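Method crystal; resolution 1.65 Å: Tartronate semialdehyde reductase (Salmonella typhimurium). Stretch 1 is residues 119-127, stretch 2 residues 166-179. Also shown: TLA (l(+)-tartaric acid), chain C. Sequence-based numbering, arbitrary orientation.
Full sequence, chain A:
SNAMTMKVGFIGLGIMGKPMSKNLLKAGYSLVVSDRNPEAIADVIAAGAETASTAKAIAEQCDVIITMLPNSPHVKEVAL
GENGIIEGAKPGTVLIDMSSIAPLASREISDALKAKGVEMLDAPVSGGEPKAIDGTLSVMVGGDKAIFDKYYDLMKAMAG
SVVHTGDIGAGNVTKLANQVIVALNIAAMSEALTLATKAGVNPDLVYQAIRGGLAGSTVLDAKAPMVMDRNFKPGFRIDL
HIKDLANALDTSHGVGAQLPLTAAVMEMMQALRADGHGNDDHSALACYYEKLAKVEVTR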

# COMPACT_ATOMS: atom_id res chain seq x y z
N GLU A 119 9.74 13.37 -14.72
CA GLU A 119 10.52 12.39 -13.96
C GLU A 119 9.58 11.58 -13.09
O GLU A 119 8.46 12.00 -12.83
CB GLU A 119 11.50 13.09 -13.03
CG GLU A 119 12.35 14.17 -13.69
CD GLU A 119 13.61 13.65 -14.33
OE1 GLU A 119 13.79 12.41 -14.45
OE2 GLU A 119 14.41 14.52 -14.73
N MSE A 120 10.06 10.43 -12.60
CA MSE A 120 9.20 9.54 -11.80
C MSE A 120 9.99 8.72 -10.80
O MSE A 120 11.08 8.21 -11.11
CB MSE A 120 8.39 8.60 -12.71
CG MSE A 120 7.43 7.71 -11.94
SE MSE A 120 6.41 6.64 -13.16
CE MSE A 120 5.54 5.44 -11.97
N LEU A 121 9.46 8.62 -9.59
CA LEU A 121 9.89 7.64 -8.60
C LEU A 121 8.73 6.68 -8.33
O LEU A 121 7.57 7.12 -8.27
CB LEU A 121 10.27 8.28 -7.27
CG LEU A 121 11.37 9.36 -7.25
CD1 LEU A 121 11.45 9.98 -5.87
CD2 LEU A 121 12.66 8.73 -7.65
N ASP A 122 9.04 5.40 -8.14
CA ASP A 122 8.08 4.45 -7.59
C ASP A 122 8.41 4.24 -6.12
O ASP A 122 9.44 3.67 -5.79
CB ASP A 122 7.98 3.13 -8.39
CG ASP A 122 9.25 2.31 -8.41
OD1 ASP A 122 10.35 2.84 -8.73
OD2 ASP A 122 9.24 1.06 -8.21
N ALA A 123 7.54 4.76 -5.26
CA ALA A 123 7.77 4.81 -3.81
C ALA A 123 6.60 4.23 -3.00
O ALA A 123 5.98 4.94 -2.19
CB ALA A 123 8.03 6.25 -3.39
N PRO A 124 6.28 2.95 -3.21
CA PRO A 124 5.25 2.29 -2.42
C PRO A 124 5.65 2.19 -0.95
O PRO A 124 6.81 2.41 -0.55
CB PRO A 124 5.13 0.90 -3.07
CG PRO A 124 6.44 0.67 -3.73
CD PRO A 124 6.89 2.04 -4.19
N VAL A 125 4.67 1.87 -0.13
CA VAL A 125 4.82 1.96 1.31
C VAL A 125 4.38 0.70 2.00
O VAL A 125 3.64 -0.12 1.44
CB VAL A 125 4.01 3.17 1.89
CG1 VAL A 125 4.28 4.44 1.09
CG2 VAL A 125 2.51 2.91 1.92
N SER A 126 4.80 0.58 3.26
CA SER A 126 4.27 -0.47 4.14
C SER A 126 4.13 0.00 5.57
O SER A 126 4.98 0.73 6.11
CB SER A 126 5.16 -1.70 4.10
OG SER A 126 4.57 -2.70 4.89
N GLY A 127 3.06 -0.47 6.21
CA GLY A 127 2.85 -0.27 7.63
C GLY A 127 1.41 -0.36 8.06
O GLY A 127 1.12 -0.44 9.27
N GLY A 166 16.82 0.95 -5.83
CA GLY A 166 17.32 0.72 -7.17
C GLY A 166 16.71 1.66 -8.20
O GLY A 166 16.17 2.71 -7.84
N ASP A 167 16.83 1.26 -9.47
CA ASP A 167 16.28 2.01 -10.59
C ASP A 167 14.75 1.90 -10.58
O ASP A 167 14.18 1.12 -9.81
CB ASP A 167 16.78 1.45 -11.93
CG ASP A 167 18.29 1.62 -12.13
OD1 ASP A 167 18.93 2.44 -11.45
OD2 ASP A 167 18.91 0.94 -12.98
N ILE A 168 14.11 2.66 -11.46
CA ILE A 168 12.65 2.69 -11.55
C ILE A 168 12.09 1.26 -11.64
O ILE A 168 12.55 0.44 -12.42
CB ILE A 168 12.19 3.57 -12.75
CG1 ILE A 168 10.66 3.67 -12.80
CG2 ILE A 168 12.76 3.06 -14.10
CD1 ILE A 168 10.05 4.55 -11.72
N GLY A 169 11.09 1.00 -10.80
CA GLY A 169 10.50 -0.33 -10.64
C GLY A 169 10.98 -1.09 -9.43
O GLY A 169 10.28 -1.99 -8.96
N ALA A 170 12.14 -0.73 -8.89
CA ALA A 170 12.72 -1.43 -7.75
C ALA A 170 11.93 -1.19 -6.48
O ALA A 170 11.91 -2.06 -5.61
CB ALA A 170 14.20 -1.06 -7.54
N GLY A 171 11.26 -0.05 -6.38
CA GLY A 171 10.36 0.18 -5.27
C GLY A 171 9.27 -0.88 -5.25
O GLY A 171 9.00 -1.50 -4.22
N ASN A 172 8.62 -1.07 -6.39
CA ASN A 172 7.58 -2.07 -6.49
C ASN A 172 8.09 -3.50 -6.41
O ASN A 172 7.40 -4.32 -5.85
CB ASN A 172 6.69 -1.83 -7.69
CG ASN A 172 5.62 -0.78 -7.37
OD1 ASN A 172 4.84 -0.97 -6.44
ND2 ASN A 172 5.66 0.34 -8.07
N VAL A 173 9.31 -3.79 -6.88
CA VAL A 173 9.85 -5.13 -6.64
C VAL A 173 9.98 -5.35 -5.13
O VAL A 173 9.64 -6.40 -4.62
CB VAL A 173 11.21 -5.35 -7.35
CG1 VAL A 173 11.87 -6.65 -6.89
CG2 VAL A 173 11.04 -5.37 -8.83
N THR A 174 10.48 -4.34 -4.41
CA THR A 174 10.65 -4.42 -2.97
C THR A 174 9.30 -4.58 -2.30
O THR A 174 9.16 -5.38 -1.36
CB THR A 174 11.41 -3.18 -2.47
OG1 THR A 174 12.70 -3.10 -3.10
CG2 THR A 174 11.71 -3.27 -0.97
N LYS A 175 8.30 -3.85 -2.79
CA LYS A 175 6.93 -3.99 -2.29
C LYS A 175 6.34 -5.39 -2.56
O LYS A 175 5.58 -5.89 -1.73
CB LYS A 175 6.02 -2.89 -2.84
CG LYS A 175 4.57 -2.94 -2.34
CD LYS A 175 4.41 -2.79 -0.82
CE LYS A 175 2.95 -2.53 -0.44
NZ LYS A 175 2.72 -2.61 1.04
N LEU A 176 6.68 -6.03 -3.67
CA LEU A 176 6.25 -7.43 -3.89
C LEU A 176 6.81 -8.35 -2.81
O LEU A 176 6.09 -9.13 -2.21
CB LEU A 176 6.59 -7.94 -5.29
CG LEU A 176 5.99 -7.17 -6.47
CD1 LEU A 176 6.46 -7.75 -7.78
CD2 LEU A 176 4.46 -7.15 -6.39
N ALA A 177 8.11 -8.23 -2.55
CA ALA A 177 8.72 -8.98 -1.44
C ALA A 177 8.02 -8.67 -0.12
O ALA A 177 7.71 -9.56 0.68
CB ALA A 177 10.19 -8.65 -1.35
N ASN A 178 7.73 -7.39 0.12
CA ASN A 178 7.01 -6.96 1.30
C ASN A 178 5.66 -7.65 1.44
O ASN A 178 5.31 -8.14 2.51
CB ASN A 178 6.81 -5.44 1.24
CG ASN A 178 6.28 -4.86 2.53
OD1 ASN A 178 5.05 -4.89 2.83
ND2 ASN A 178 7.18 -4.28 3.30
N GLN A 179 4.92 -7.71 0.34
CA GLN A 179 3.56 -8.22 0.35
C GLN A 179 3.52 -9.73 0.45
O GLN A 179 2.57 -10.28 0.98
CB GLN A 179 2.81 -7.75 -0.88
CG GLN A 179 2.50 -6.23 -0.87
CD GLN A 179 1.83 -5.76 0.39
OE1 GLN A 179 2.48 -5.54 1.41
NE2 GLN A 179 0.51 -5.63 0.34
O1 TLA C . -0.00 -2.63 1.22
O11 TLA C . -0.78 -0.76 2.10
C1 TLA C . -0.56 -2.00 2.14
C2 TLA C . -1.10 -2.79 3.30
O2 TLA C . -1.74 -1.91 4.25
C3 TLA C . -0.07 -3.68 3.98
O3 TLA C . 0.18 -4.90 3.29
C4 TLA C . 1.24 -2.98 4.22
O4 TLA C . 1.19 -1.85 4.73
O41 TLA C . 2.31 -3.51 3.92

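The contact between these two stretches is organised round Asp122, the last residue of a short strand, which is buried against the beginning of the helix that starts at Ala170. Strand and helix run in nearly the same direction, their axes 13° apart and 8.2 Å from each other at closest approach, and the backbones come nearest where the CA atoms of Asp122 and Gly171 lie 5.4 Å apart. Of all the residues here, Asp122 has the most surface covered by the other stretch.

Its CA-to-CB bond points toward the helix, and with chi1 in the p well the carboxylate sits at the helix N-terminus. There the first backbone NH groups have no preceding turn to supply carbonyl partners, and a carboxylate can accept from more than one of them. Gly169 N donates to Asp122 OD1 over 2.9 Å, and Asn172 N donates to Asp122 OD2, also over 2.9 Å. The amide of Ala170 is engaged differently: its N bonds to the O of Asp167, 2.9 Å away, closing the type II turn that leads into the helix. The negative charge of the aspartate also suits the positive end of the helix dipole, which helps to explain how an acid can be accommodated in a buried site.

The two glycines suit their places for different reasons. Gly169, at the N-cap position, has phi/psi of 100/-21, at which a CB would be jammed against the preceding carbonyl oxygen. Gly171 is the one that permits the close approach: its angles are ordinary for a helix, but an ideal CB would lie 2.2 Å from Asp122 O, a clash, and 3.1 Å from Pro124 CD.

Ile168 covers the next largest area and supplies an apolar flank. Its CA-to-CB bond points sideways, but the extended chi1 (t) and chi2 near 73° bring the end of the side chain nearer to the strand. Its CD1 packs 4.1 Å from Met120 CG, the residue being selenomethionine in this crystal, and lies 3.5 Å from Asp122 OD1, so the hydrocarbon borders the carboxylate.

Pro124 covers nearly as much. Its compact ring faces the first turn of the helix, with CG 3.4 Å from Gly171 O and 3.7 Å from Lys175 CB. Needing no hydrogen-bond partner of its own, the ring can fill this position without competing for the carbonyl of Gly171, which accepts from Lys175 N at 2.8 Å.

Beyond the proline, Lys175 spans the gap with a long side chain. It starts toward the other stretch, and its NZ donates to Val125 O over 2.7 Å, satisfying a backbone carbonyl although the valine side chain itself points away. The same NZ bonds to O1 of the tartrate at 2.7 Å, a natural pairing of ammonium and carboxylate. Ser126 OG joins in by donating to tartrate O41 at 2.6 Å, so the ligand, probably from the crystallisation liquor, bridges the two stretches.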